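Local coordinates for protein adenosine deaminase 1 (Arthrobacter aurescens, PDB 3RYS) that probably catalyses the zinc-dependent hydrolytic deamination of adenine to hypoxanthine, a step of purine salvage, at residues F142-S147 / S172-N177; G176-K181 / A206-E211. All coordinates share one frame; numbering follows the deposited sequence.

Contact 1 (F142-S147 / S172-N177). With ADE (adenine), chain D.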
# COMPACT_ATOMS: atom_id res chain seq x y z
N PHE A 142 -1.71 2.28 11.42
CA PHE A 142 -1.22 2.17 12.79
C PHE A 142 -0.28 0.98 12.96
O PHE A 142 -0.48 -0.07 12.37
CB PHE A 142 -2.40 2.11 13.76
CG PHE A 142 -3.21 3.38 13.78
CD1 PHE A 142 -2.97 4.37 14.73
CD2 PHE A 142 -4.20 3.61 12.83
CE1 PHE A 142 -3.71 5.54 14.74
CE2 PHE A 142 -4.94 4.78 12.84
CZ PHE A 142 -4.69 5.75 13.80
N LEU A 143 0.76 1.17 13.77
CA LEU A 143 1.77 0.13 13.97
C LEU A 143 1.28 -0.93 14.95
O LEU A 143 1.21 -0.68 16.15
CB LEU A 143 3.08 0.75 14.47
CG LEU A 143 3.55 1.95 13.64
CD1 LEU A 143 4.85 2.53 14.19
CD2 LEU A 143 3.70 1.57 12.17
N ARG A 144 0.97 -2.10 14.43
CA ARG A 144 0.34 -3.15 15.23
C ARG A 144 1.22 -3.66 16.36
O ARG A 144 0.73 -4.31 17.29
CB ARG A 144 -0.11 -4.31 14.34
CG ARG A 144 1.02 -5.06 13.66
CD ARG A 144 0.50 -5.89 12.52
NE ARG A 144 -0.70 -6.62 12.90
CZ ARG A 144 -1.57 -7.15 12.04
NH1 ARG A 144 -1.37 -7.03 10.74
NH2 ARG A 144 -2.64 -7.80 12.49
N ASP A 145 2.52 -3.38 16.30
CA ASP A 145 3.44 -3.79 17.37
C ASP A 145 3.68 -2.68 18.39
O ASP A 145 4.65 -2.70 19.14
CB ASP A 145 4.77 -4.31 16.82
CG ASP A 145 5.39 -3.39 15.77
OD1 ASP A 145 4.90 -2.25 15.60
OD2 ASP A 145 6.36 -3.82 15.12
N MET A 146 2.78 -1.70 18.41
CA MET A 146 2.70 -0.75 19.50
C MET A 146 1.33 -0.89 20.13
O MET A 146 0.45 -1.56 19.56
CB MET A 146 2.91 0.68 19.00
CG MET A 146 4.31 0.98 18.51
SD MET A 146 4.55 2.75 18.30
CE MET A 146 6.12 2.77 17.44
N SER A 147 1.13 -0.28 21.29
CA SER A 147 -0.10 -0.49 22.03
C SER A 147 -1.31 0.02 21.26
O SER A 147 -1.19 0.87 20.38
CB SER A 147 -0.03 0.17 23.41
OG SER A 147 -0.09 1.58 23.30
N SER A 172 2.80 -3.00 9.96
CA SER A 172 3.94 -3.39 10.79
C SER A 172 3.91 -4.90 11.12
O SER A 172 3.12 -5.65 10.54
CB SER A 172 4.01 -2.55 12.06
OG SER A 172 5.30 -2.64 12.64
N ALA A 173 4.77 -5.33 12.04
CA ALA A 173 4.97 -6.75 12.33
C ALA A 173 3.68 -7.51 12.65
O ALA A 173 3.08 -7.31 13.70
CB ALA A 173 5.99 -6.93 13.45
N GLU A 174 3.27 -8.40 11.75
CA GLU A 174 1.97 -9.06 11.87
C GLU A 174 1.93 -10.20 12.90
O GLU A 174 1.08 -10.20 13.80
CB GLU A 174 1.49 -9.58 10.52
CG GLU A 174 0.11 -10.23 10.60
CD GLU A 174 -0.43 -10.67 9.24
OE1 GLU A 174 0.35 -10.68 8.26
OE2 GLU A 174 -1.63 -11.00 9.16
N VAL A 175 2.83 -11.16 12.76
CA VAL A 175 2.81 -12.34 13.61
C VAL A 175 2.87 -11.99 15.09
O VAL A 175 3.75 -11.24 15.53
CB VAL A 175 3.95 -13.32 13.24
CG1 VAL A 175 4.09 -14.40 14.30
CG2 VAL A 175 3.70 -13.94 11.87
N GLY A 176 1.93 -12.54 15.86
CA GLY A 176 1.86 -12.26 17.28
C GLY A 176 1.14 -10.96 17.61
O GLY A 176 1.04 -10.58 18.78
N ASN A 177 0.66 -10.28 16.58
CA ASN A 177 -0.07 -9.03 16.76
C ASN A 177 -1.42 -9.05 16.03
O ASN A 177 -1.61 -8.35 15.04
CB ASN A 177 0.77 -7.86 16.27
CG ASN A 177 2.02 -7.63 17.12
OD1 ASN A 177 1.93 -7.42 18.33
ND2 ASN A 177 3.18 -7.67 16.48
N9 ADE D . 4.77 -1.68 6.70
C8 ADE D . 5.06 -1.21 5.44
N7 ADE D . 4.83 -2.07 4.48
C5 ADE D . 4.37 -3.19 5.15
C6 ADE D . 3.96 -4.46 4.70
N6 ADE D . 3.95 -4.81 3.41
N1 ADE D . 3.55 -5.36 5.63
C2 ADE D . 3.56 -5.00 6.92
N3 ADE D . 3.93 -3.84 7.47
C4 ADE D . 4.32 -2.97 6.52
O HOH W 1 0.83 -5.79 9.11

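Contact 2 (G176-K181 / A206-E211)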
# COMPACT_ATOMS: atom_id res chain seq x y z
N GLY A 176 1.93 -12.54 15.86
CA GLY A 176 1.86 -12.26 17.28
C GLY A 176 1.14 -10.96 17.61
O GLY A 176 1.04 -10.58 18.78
N ASN A 177 0.66 -10.28 16.58
CA ASN A 177 -0.07 -9.03 16.76
C ASN A 177 -1.42 -9.05 16.03
O ASN A 177 -1.61 -8.35 15.04
CB ASN A 177 0.77 -7.86 16.27
CG ASN A 177 2.02 -7.63 17.12
OD1 ASN A 177 1.93 -7.42 18.33
ND2 ASN A 177 3.18 -7.67 16.48
N PRO A 178 -2.36 -9.85 16.55
CA PRO A 178 -3.64 -10.13 15.89
C PRO A 178 -4.47 -8.86 15.71
O PRO A 178 -4.34 -7.92 16.50
CB PRO A 178 -4.36 -11.07 16.87
CG PRO A 178 -3.33 -11.51 17.83
CD PRO A 178 -2.32 -10.42 17.90
N PRO A 179 -5.33 -8.85 14.68
CA PRO A 179 -6.24 -7.73 14.41
C PRO A 179 -7.06 -7.38 15.64
O PRO A 179 -7.27 -6.20 15.91
CB PRO A 179 -7.14 -8.29 13.30
CG PRO A 179 -6.29 -9.30 12.61
CD PRO A 179 -5.47 -9.94 13.69
N SER A 180 -7.52 -8.40 16.36
CA SER A 180 -8.34 -8.22 17.55
C SER A 180 -7.75 -7.22 18.54
O SER A 180 -8.48 -6.57 19.29
CB SER A 180 -8.55 -9.57 18.26
OG SER A 180 -7.35 -10.01 18.87
N LYS A 181 -6.43 -7.12 18.54
CA LYS A 181 -5.73 -6.21 19.44
C LYS A 181 -6.20 -4.76 19.29
O LYS A 181 -6.10 -3.97 20.22
CB LYS A 181 -4.22 -6.32 19.22
CG LYS A 181 -3.38 -5.49 20.16
CD LYS A 181 -1.90 -5.68 19.87
CE LYS A 181 -1.07 -4.57 20.48
NZ LYS A 181 0.36 -4.73 20.13
N ALA A 206 -4.35 -17.41 7.99
CA ALA A 206 -5.69 -17.15 7.47
C ALA A 206 -6.66 -16.72 8.58
O ALA A 206 -7.63 -16.02 8.32
CB ALA A 206 -6.21 -18.36 6.73
N SER A 207 -6.38 -17.15 9.81
CA SER A 207 -7.21 -16.79 10.96
C SER A 207 -7.26 -15.28 11.13
O SER A 207 -8.30 -14.72 11.50
CB SER A 207 -6.67 -17.40 12.26
OG SER A 207 -6.19 -18.72 12.06
N TYR A 208 -6.13 -14.63 10.88
CA TYR A 208 -5.99 -13.19 11.06
C TYR A 208 -6.87 -12.43 10.08
O TYR A 208 -7.28 -11.31 10.34
CB TYR A 208 -4.53 -12.77 10.88
CG TYR A 208 -3.68 -12.95 12.11
CD1 TYR A 208 -3.98 -13.93 13.05
CD2 TYR A 208 -2.56 -12.17 12.32
CE1 TYR A 208 -3.19 -14.10 14.18
CE2 TYR A 208 -1.76 -12.33 13.44
CZ TYR A 208 -2.08 -13.29 14.37
OH TYR A 208 -1.29 -13.45 15.48
N ILE A 209 -7.20 -13.04 8.98
CA ILE A 209 -8.05 -12.45 8.01
C ILE A 209 -9.47 -12.39 8.44
O ILE A 209 -10.13 -11.43 8.24
CB ILE A 209 -7.91 -13.17 6.68
CG1 ILE A 209 -6.45 -13.15 6.28
CG2 ILE A 209 -8.81 -12.54 5.65
CD1 ILE A 209 -6.10 -13.72 5.03
N THR A 210 -9.93 -13.46 9.03
CA THR A 210 -11.24 -13.54 9.60
C THR A 210 -11.37 -12.57 10.76
O THR A 210 -12.37 -12.01 10.98
CB THR A 210 -11.51 -14.99 10.03
OG1 THR A 210 -11.41 -15.82 8.90
CG2 THR A 210 -12.82 -15.16 10.59
N GLU A 211 -10.32 -12.41 11.51
CA GLU A 211 -10.31 -11.47 12.57
C GLU A 211 -10.46 -10.04 12.09
O GLU A 211 -11.15 -9.30 12.63
CB GLU A 211 -9.02 -11.63 13.37
CG GLU A 211 -9.14 -12.49 14.53
CD GLU A 211 -8.05 -12.34 15.47
OE1 GLU A 211 -7.69 -11.27 15.83
OE2 GLU A 211 -7.54 -13.31 15.92

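Contact 1 (F142-S147 / S172-N177)
The backbone oxygen of Asn177 is gripped side-on by the guanidinium of Arg144, which offers NE at 2.9 Å and NH2 at 2.8 Å to the same atom. Both N-H...O angles are 133°, the compromise of two donors converging on one acceptor, and the oxygen sits about 20° out of the guanidinium plane. The chain bends at chi3 (-45°), turning NE back toward the oxygen while CG and CD pass against the carbonyl oxygen of Ala173. Over one face of the guanidinium lies CG of Glu174, 3.5 Å from Arg144 NH1. The Glu174 carboxylate is held by backbone N-H groups of Gly201, Glu203 and Gly204; its OE2 is 4.3 Å from Arg144 NH1 and well out of the guanidinium plane, beyond a salt bridge, although the opposite charges probably attract. NH1 bonds to the backbone oxygen of His199, a zinc ligand, and to a water in the guanidinium plane that also donates to Ser172 O. Segment 142-147 holds the end of strand 135-143 and the turn after it, and 172-177 follows the neighbouring parallel strand 167-171 of the TIM barrel, at the C-terminal ends where this superfamily places its active site. Ser172 belongs to the adenine pocket, its backbone N donating to N3 of the base at 2.9 Å. Its hydroxyl, also hydrogen-bonded to Tyr67 OH, faces the Asp145 carboxylate, with weak bonds possible to OD1 and OD2. Asn177 N bonds back to Glu174 O, closing a type II turn, and its ND2 adds a bond to Ala173 O at 2.8 Å, just before the turn.

Contact 2 (G176-K181 / A206-E211)
Glu211 OE1 accepts the backbone N-H of Ser180 at 2.9 Å, met nearly in line with the carboxylate C-O bond and with an N-H...O angle of 153°. The same oxygen lies close to Ser180 CB and to Pro179 CD, so the carboxylate is set against the start of the 3-10 segment. Pro178 O, one residue before it, takes the N-H of Lys181 at 3.0 Å. The Tyr208 hydroxyl receives a weak bond from Gly176 N, 3.4 Å away, the donor approaching at the ring's edge. One face of the ring is covered by the two prolines: Pro178 CA and Pro179 CD each make a CH-pi contact 4.1 Å from the ring centroid, Pro178 CA over the CE2 and CZ end and Pro179 CD nearer CG. The Pro179 ring sits against the groove between Tyr208 and Glu211, crossing both side chains at about a right angle, with CG toward Tyr208 O and CB and CG against Glu211 CB. Proline CH groups over a tyrosine face and a carboxylate on a backbone N-H here join the loop after strand 167-171 to helix 206-214, neighbouring beta-alpha elements on the periphery of a TIM barrel.

Contact 1 is the more buried of the two and holds a residue of the adenine pocket, whereas contact 2 lies at the surface, farther from the zinc. They share Gly176 and Asn177, so the loop after strand 167-171 is tied first to the turn that follows strand 135-143 and then to helix 206-214. An arginine on a backbone carbonyl, one bridging water and a weak serine-aspartate pairing make up the inner contact; proline-on-tyrosine packing and a single firm carboxylate bond dominate the outer one. Their centres are 10 Å apart, and side chains bridge them: Lys181 NZ probably bonds to Arg144 O at 2.9 Å, while Glu174 OE2 packs against Tyr208 CD2.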